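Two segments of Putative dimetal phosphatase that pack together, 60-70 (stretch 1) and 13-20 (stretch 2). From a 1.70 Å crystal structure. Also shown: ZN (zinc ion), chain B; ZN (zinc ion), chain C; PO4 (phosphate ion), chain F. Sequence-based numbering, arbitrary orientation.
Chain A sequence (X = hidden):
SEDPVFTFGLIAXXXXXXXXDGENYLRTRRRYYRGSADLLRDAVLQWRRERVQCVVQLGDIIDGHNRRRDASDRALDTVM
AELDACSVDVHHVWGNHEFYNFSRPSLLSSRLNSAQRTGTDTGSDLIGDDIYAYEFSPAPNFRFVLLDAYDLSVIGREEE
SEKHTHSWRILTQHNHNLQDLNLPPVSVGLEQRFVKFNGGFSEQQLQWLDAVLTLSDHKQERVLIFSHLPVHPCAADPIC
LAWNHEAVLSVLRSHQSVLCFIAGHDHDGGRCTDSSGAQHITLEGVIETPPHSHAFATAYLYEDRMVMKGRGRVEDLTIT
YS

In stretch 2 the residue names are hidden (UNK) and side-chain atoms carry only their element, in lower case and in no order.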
ATOM      1  N   ASP A  60       1.309  -6.577  -0.800  1.00 23.64           N
ATOM      2  CA  ASP A  60       1.528  -7.852  -0.118  1.00 24.05           C
ATOM      3  C   ASP A  60       0.361  -8.781  -0.397  1.00 24.24           C
ATOM      4  O   ASP A  60      -0.178  -9.380   0.535  1.00 25.35           O
ATOM      5  CB  ASP A  60       1.682  -7.657   1.400  1.00 23.59           C
ATOM      6  CG  ASP A  60       3.021  -7.032   1.794  1.00 24.78           C
ATOM      7  OD1 ASP A  60       3.869  -6.760   0.919  1.00 24.42           O
ATOM      8  OD2 ASP A  60       3.205  -6.769   2.983  1.00 22.95           O
ATOM      9  N   ILE A  61      -0.028  -8.914  -1.673  1.00 24.26           N
ATOM     10  CA  ILE A  61      -1.195  -9.762  -2.010  1.00 24.98           C
ATOM     11  C   ILE A  61      -0.873 -11.265  -1.887  1.00 25.25           C
ATOM     12  O   ILE A  61      -1.764 -12.069  -1.615  1.00 24.84           O
ATOM     13  CB  ILE A  61      -1.778  -9.398  -3.387  1.00 25.79           C
ATOM     14  CG1 ILE A  61      -3.246  -9.841  -3.469  1.00 27.00           C
ATOM     15  CG2 ILE A  61      -0.865  -9.917  -4.521  1.00 25.95           C
ATOM     16  CD1 ILE A  61      -3.929  -9.491  -4.787  1.00 28.02           C
ATOM     17  N   ILE A  62       0.401 -11.643  -2.076  1.00 25.46           N
ATOM     18  CA  ILE A  62       0.808 -13.023  -1.784  1.00 25.06           C
ATOM     19  C   ILE A  62       2.042 -12.993  -0.910  1.00 25.26           C
ATOM     20  O   ILE A  62       2.833 -12.063  -1.010  1.00 25.59           O
ATOM     21  CB  ILE A  62       1.091 -13.872  -3.061  1.00 25.37           C
ATOM     22  CG1 ILE A  62       2.184 -13.240  -3.929  1.00 26.21           C
ATOM     23  CG2 ILE A  62      -0.204 -14.113  -3.878  1.00 24.24           C
ATOM     24  CD1 ILE A  62       2.805 -14.257  -4.914  1.00 26.39           C
ATOM     25  N   ASP A  63       2.218 -14.004  -0.064  1.00 24.79           N
ATOM     26  CA  ASP A  63       3.337 -13.968   0.894  1.00 24.51           C
ATOM     27  C   ASP A  63       4.658 -14.350   0.238  1.00 24.79           C
ATOM     28  O   ASP A  63       4.685 -15.164  -0.689  1.00 23.72           O
ATOM     29  CB  ASP A  63       3.064 -14.917   2.061  1.00 24.17           C
ATOM     30  CG  ASP A  63       3.929 -14.605   3.258  1.00 25.06           C
ATOM     31  OD1 ASP A  63       3.601 -13.654   3.999  1.00 26.53           O
ATOM     32  OD2 ASP A  63       4.945 -15.282   3.432  1.00 26.77           O
ATOM     33  N   GLY A  64       5.758 -13.789   0.741  1.00 24.53           N
ATOM     34  CA  GLY A  64       7.088 -14.192   0.303  1.00 23.81           C
ATOM     35  C   GLY A  64       7.390 -15.669   0.549  1.00 24.13           C
ATOM     36  O   GLY A  64       8.273 -16.242  -0.096  1.00 24.82           O
ATOM     37  N   HIS A  65       6.668 -16.303   1.476  1.00 23.53           N
ATOM     38  CA  HIS A  65       6.830 -17.754   1.681  1.00 24.44           C
ATOM     39  C   HIS A  65       6.553 -18.557   0.417  1.00 23.47           C
ATOM     40  O   HIS A  65       7.038 -19.669   0.269  1.00 22.94           O
ATOM     41  CB  HIS A  65       5.939 -18.280   2.809  1.00 25.05           C
ATOM     42  CG  HIS A  65       6.522 -18.089   4.174  1.00 28.85           C
ATOM     43  ND1 HIS A  65       6.013 -17.185   5.079  1.00 34.20           N
ATOM     44  CD2 HIS A  65       7.584 -18.670   4.780  1.00 31.79           C
ATOM     45  CE1 HIS A  65       6.720 -17.236   6.197  1.00 33.10           C
ATOM     46  NE2 HIS A  65       7.682 -18.125   6.039  1.00 32.30           N
ATOM     47  N   ASN A  66       5.751 -18.004  -0.486  1.00 23.21           N
ATOM     48  CA  ASN A  66       5.493 -18.692  -1.749  1.00 22.69           C
ATOM     49  C   ASN A  66       6.781 -18.933  -2.555  1.00 23.39           C
ATOM     50  O   ASN A  66       6.946 -19.989  -3.162  1.00 22.78           O
ATOM     51  CB  ASN A  66       4.468 -17.942  -2.571  1.00 22.78           C
ATOM     52  CG  ASN A  66       3.076 -18.013  -1.954  1.00 22.91           C
ATOM     53  OD1 ASN A  66       2.514 -19.091  -1.815  1.00 23.77           O
ATOM     54  ND2 ASN A  66       2.536 -16.863  -1.550  1.00 24.47           N
ATOM     55  N   ARG A  67       7.677 -17.949  -2.548  1.00 23.12           N
ATOM     56  CA  ARG A  67       8.984 -18.081  -3.210  1.00 24.00           C
ATOM     57  C   ARG A  67       9.747 -19.259  -2.609  1.00 23.56           C
ATOM     58  O   ARG A  67      10.318 -20.079  -3.325  1.00 22.38           O
ATOM     59  CB  ARG A  67       9.797 -16.782  -3.051  1.00 24.72           C
ATOM     60  CG  ARG A  67      11.247 -16.873  -3.546  1.00 26.88           C
ATOM     61  CD  ARG A  67      11.366 -16.281  -4.904  1.00 27.56           C
ATOM     62  NE  ARG A  67      12.749 -16.204  -5.358  1.00 26.87           N
ATOM     63  CZ  ARG A  67      13.117 -16.393  -6.620  1.00 26.00           C
ATOM     64  NH1 ARG A  67      12.202 -16.707  -7.531  1.00 25.15           N
ATOM     65  NH2 ARG A  67      14.403 -16.322  -6.960  1.00 26.43           N
ATOM     66  N   ARG A  68       9.736 -19.348  -1.284  1.00 23.84           N
ATOM     67  CA  ARG A  68      10.462 -20.403  -0.577  1.00 25.51           C
ATOM     68  C   ARG A  68       9.907 -21.806  -0.837  1.00 23.63           C
ATOM     69  O   ARG A  68      10.613 -22.781  -0.647  1.00 22.87           O
ATOM     70  CB  ARG A  68      10.509 -20.109   0.928  1.00 25.98           C
ATOM     71  CG  ARG A  68      11.309 -18.844   1.285  1.00 29.83           C
ATOM     72  CD  ARG A  68      11.104 -18.441   2.752  1.00 30.62           C
ATOM     73  NE  ARG A  68      11.413 -19.534   3.670  1.00 41.20           N
ATOM     74  CZ  ARG A  68      11.323 -19.467   5.000  1.00 44.02           C
ATOM     75  NH1 ARG A  68      10.935 -18.346   5.599  1.00 45.96           N
ATOM     76  NH2 ARG A  68      11.626 -20.533   5.729  1.00 45.88           N
ATOM     77  N   ARG A  69       8.634 -21.897  -1.244  1.00 22.73           N
ATOM     78  CA  ARG A  69       8.077 -23.189  -1.684  1.00 24.61           C
ATOM     79  C   ARG A  69       7.924 -23.314  -3.190  1.00 22.82           C
ATOM     80  O   ARG A  69       7.306 -24.271  -3.660  1.00 22.97           O
ATOM     81  CB  ARG A  69       6.753 -23.544  -0.965  1.00 23.65           C
ATOM     82  CG  ARG A  69       5.621 -22.596  -1.244  1.00 25.20           C
ATOM     83  CD  ARG A  69       4.418 -22.931  -0.368  1.00 28.77           C
ATOM     84  NE  ARG A  69       4.086 -24.352  -0.454  1.00 29.98           N
ATOM     85  CZ  ARG A  69       3.147 -24.869  -1.249  1.00 31.86           C
ATOM     86  NH1 ARG A  69       2.405 -24.080  -2.017  1.00 30.08           N
ATOM     87  NH2 ARG A  69       2.944 -26.186  -1.263  1.00 30.11           N
ATOM     88  N   ASP A  70       8.504 -22.363  -3.923  1.00 22.24           N
ATOM     89  CA  ASP A  70       8.502 -22.354  -5.379  1.00 22.64           C
ATOM     90  C   ASP A  70       7.082 -22.393  -5.946  1.00 22.78           C
ATOM     91  O   ASP A  70       6.810 -23.132  -6.909  1.00 23.32           O
ATOM     92  CB  ASP A  70       9.355 -23.503  -5.937  1.00 22.25           C
ATOM     93  CG  ASP A  70       9.731 -23.298  -7.405  1.00 22.19           C
ATOM     94  OD1 ASP A  70       9.877 -22.123  -7.852  1.00 22.80           O
ATOM     95  OD2 ASP A  70       9.875 -24.317  -8.095  1.00 22.73           O
ATOM     96  N   UNK A  13      -2.832  -6.356   2.355  1.00 24.02           N
ATOM     97  CA  UNK A  13      -1.982  -7.406   2.977  1.00 23.78           C
ATOM     98  C   UNK A  13      -2.719  -8.741   3.060  1.00 23.90           C
ATOM     99  O   UNK A  13      -2.772  -9.376   4.132  1.00 23.81           O
ATOM    100  o   UNK A  13      -0.932  -4.621   4.109  1.00 27.14           O
ATOM    101  o   UNK A  13       0.727  -6.004   4.165  1.00 27.28           O
ATOM    102  c   UNK A  13      -0.473  -5.770   4.230  1.00 27.57           C
ATOM    103  c   UNK A  13      -1.441  -6.956   4.354  1.00 24.92           C
ATOM    104  N   UNK A  14      -3.290  -9.156   1.929  1.00 23.70           N
ATOM    105  CA  UNK A  14      -3.915 -10.492   1.825  1.00 24.03           C
ATOM    106  C   UNK A  14      -2.849 -11.562   2.161  1.00 24.37           C
ATOM    107  O   UNK A  14      -3.059 -12.435   3.009  1.00 23.94           O
ATOM    108  c   UNK A  14      -4.531 -10.716   0.421  1.00 23.81           C
ATOM    109  c   UNK A  14      -5.074 -12.157   0.279  1.00 24.91           C
ATOM    110  c   UNK A  14      -5.644  -9.690   0.131  1.00 25.17           C
ATOM    111  N   UNK A  15      -1.693 -11.460   1.500  1.00 24.85           N
ATOM    112  CA  UNK A  15      -0.527 -12.312   1.796  1.00 24.63           C
ATOM    113  C   UNK A  15      -0.852 -13.802   1.760  1.00 24.88           C
ATOM    114  O   UNK A  15      -0.413 -14.567   2.614  1.00 25.11           O
ATOM    115  c   UNK A  15       1.888 -10.284   4.026  1.00 25.31           C
ATOM    116  n   UNK A  15       2.740 -10.931   4.804  1.00 28.38           N
ATOM    117  o   UNK A  15       1.532  -9.114   4.239  1.00 27.50           O
ATOM    118  c   UNK A  15       1.368 -11.042   2.833  1.00 27.73           C
ATOM    119  c   UNK A  15       0.159 -11.906   3.121  1.00 26.23           C
ATOM    120  N   UNK A  16      -1.633 -14.183   0.754  1.00 24.04           N
ATOM    121  CA  UNK A  16      -2.049 -15.581   0.581  1.00 22.98           C
ATOM    122  C   UNK A  16      -0.848 -16.504   0.383  1.00 23.63           C
ATOM    123  O   UNK A  16       0.126 -16.126  -0.262  1.00 23.45           O
ATOM    124  c   UNK A  16      -3.733 -19.854  -1.484  1.00 24.05           C
ATOM    125  c   UNK A  16      -4.343 -19.260  -0.396  1.00 24.06           C
ATOM    126  c   UNK A  16      -2.997 -15.713  -0.631  1.00 24.11           C
ATOM    127  c   UNK A  16      -3.272 -17.153  -0.951  1.00 22.93           C
ATOM    128  c   UNK A  16      -2.895 -19.117  -2.315  1.00 23.92           C
ATOM    129  o   UNK A  16      -3.970 -21.191  -1.723  1.00 25.38           O
ATOM    130  c   UNK A  16      -4.095 -17.919  -0.119  1.00 23.52           C
ATOM    131  c   UNK A  16      -2.667 -17.777  -2.043  1.00 23.58           C
ATOM    132  N   UNK A  17      -0.927 -17.695   0.961  1.00 23.26           N
ATOM    133  CA  UNK A  17      -0.025 -18.811   0.632  1.00 23.12           C
ATOM    134  C   UNK A  17      -0.714 -20.100   1.012  1.00 22.61           C
ATOM    135  O   UNK A  17      -1.473 -20.143   1.986  1.00 22.64           O
ATOM    136  c   UNK A  17       1.318 -18.666   1.371  1.00 22.97           C
ATOM    137  N   UNK A  18      -0.444 -21.162   0.254  1.00 23.00           N
ATOM    138  CA  UNK A  18      -1.044 -22.466   0.523  1.00 23.42           C
ATOM    139  C   UNK A  18      -0.175 -23.228   1.525  1.00 24.11           C
ATOM    140  O   UNK A  18       0.432 -24.266   1.205  1.00 24.12           O
ATOM    141  c   UNK A  18      -2.008 -24.545  -0.596  1.00 25.36           C
ATOM    142  o   UNK A  18      -2.664 -24.730   0.464  1.00 25.80           O
ATOM    143  o   UNK A  18      -1.947 -25.411  -1.504  1.00 26.15           O
ATOM    144  c   UNK A  18      -1.214 -23.261  -0.785  1.00 23.63           C
ATOM    145  N   UNK A  19      -0.116 -22.696   2.749  1.00 24.04           N
ATOM    146  CA  UNK A  19       0.735 -23.249   3.806  1.00 24.54           C
ATOM    147  C   UNK A  19       0.000 -23.142   5.142  1.00 25.10           C
ATOM    148  O   UNK A  19      -0.969 -22.390   5.264  1.00 24.52           O
ATOM    149  c   UNK A  19       1.892 -21.024   4.301  1.00 24.01           C
ATOM    150  c   UNK A  19       3.163 -20.149   4.217  1.00 24.81           C
ATOM    151  c   UNK A  19       2.092 -22.503   3.921  1.00 24.34           C
ATOM    152  c   UNK A  19       2.911 -22.615   2.632  1.00 25.64           C
ATOM    153  N   UNK A  20       0.455 -23.890   6.140  1.00 25.62           N
ATOM    154  CA  UNK A  20      -0.192 -23.833   7.450  1.00 27.22           C
ATOM    155  C   UNK A  20       0.002 -22.452   8.093  1.00 26.06           C
ATOM    156  O   UNK A  20       0.932 -21.704   7.749  1.00 25.26           O
ATOM    157  o   UNK A  20      -0.687 -28.270   9.434  1.00 36.73           O
ATOM    158  c   UNK A  20       0.286 -24.974   8.363  1.00 27.28           C
ATOM    159  c   UNK A  20      -0.431 -26.316   8.084  1.00 30.22           C
ATOM    160  c   UNK A  20       0.126 -27.495   8.875  1.00 31.52           C
ATOM    161  o   UNK A  20       1.371 -27.689   8.908  1.00 38.99           O
TER
HETATM  162 ZN    ZN B 401       2.154  -7.327   4.860  0.80 16.87          ZN
HETATM  163 ZN    ZN C 402       4.420  -5.149   3.793  0.80 14.81          ZN
HETATM  164  P   PO4 F 501       5.121  -7.810   6.287  0.80 20.25           P
HETATM  165  O1  PO4 F 501       4.945  -7.162   7.642  0.80 23.38           O
HETATM  166  O2  PO4 F 501       6.062  -8.992   6.416  0.80 19.59           O
HETATM  167  O3  PO4 F 501       3.827  -8.411   5.770  0.80 17.00           O
HETATM  168  O4  PO4 F 501       5.611  -6.818   5.277  0.80 18.50           O
HETATM  169  O   HOH W   1       1.326 -21.450  -2.034  1.00 18.75           O
HETATM  170  O   HOH W   2       0.038 -25.006  -3.539  1.00 51.41           O
HETATM  171  O   HOH W   3       3.298  -5.654   5.557  1.00 20.14           O

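Position 13 carries two side-chain carbons, the second bearing two oxygens: a carboxylate on a short stem. One oxygen lies 2.1 Å from the chain B zinc, which OD2 of Asp-60 also binds at 2.2 Å. This is Asp-13. Its OD1 sits 2.9 Å from Asp-60 OD2, a separation that would be repulsive between bare carboxylates but is tolerated because both oxygens bind the same cation.

At position 14 one carbon carries two more, and there is no polar atom. The first carbon, CB, lies 3.7 Å from O of Ile-61 and 4.2 Å from CG1 of the same residue. Three carbons forked at the first identify Val-14, whose compact apolar side chain suits a buried place beside Ile-61.

Position 15 has three carbons in a chain, the third carrying one oxygen and one nitrogen. The nitrogen lies 3.0 Å from OD1 of Asp-63 and the oxygen 3.1 Å from OD2 of Asp-60. This primary amide is Gln-15, and it uses both of its ends. OE1 binds the chain B zinc at 2.0 Å, while NE2 donates an almost straight hydrogen bond to Asp-63 OD1 (174°) and a weak one to phosphate O3 (2.9 Å). A carbonyl oxygen for the metal and an N-H group for the carboxylate are just what this site calls for. The backbone N of Gln-15 adds a weak hydrogen bond to O of Asp-60, 2.7 Å away.

Position 16 shows one carbon, then a six-carbon ring bearing an oxygen. Its CB lies 4.0 Å from O of Ile-61, and the ring makes no closer approach to stretch 1. This is Tyr-16. Its backbone does the work, so this contact does not specify the ring: N donates to O of Ile-61 (3.2 Å), and O accepts from N of Asp-63 (3.0 Å) and ND2 of Asn-66 (2.8 Å).

Position 17 has a single side-chain carbon, pointing toward stretch 1. This CB lies 3.4 Å from OD1 of Asn-66 and 4.2 Å from CB of Asp-63, so a methyl group fits snugly: Ala-17.

At position 18, two carbons end in two oxygens, one of them 4.6 Å from NH1 of Arg-69; this is Asp-18. The charges are too far apart for a salt bridge, but the carboxylate suits its place by accepting from water 2, which accepts from Arg-69 NH1. Water 1 joins the backbone N of Asp-18 to Asn-66 OD1 and Arg-69 NH1.

Position 19 has four carbons, forked at the first. The tip of the two-carbon arm lies 3.6 Å from CB of His-65, and the one-carbon arm 3.4 Å from CD of Arg-69. This is Ile-19, whose apolar fork gives each neighbour an arm.

Position 20, three carbons ending in two oxygens, is out of reach: Glu-20, its charge at ease in an exposed place.

The contact thus works in three parts: shared zinc coordination, a single backbone bridge between Ile-62 and Tyr-16, and a watery, partly apolar edge. Asp-63 links the first two, its OD1 accepting from Gln-15 NE2 and its N donating to Tyr-16 O, while its OD2 caps the helix by accepting from His-65 N (2.8 Å).

Stretch 2 13-20: DVQYADIE
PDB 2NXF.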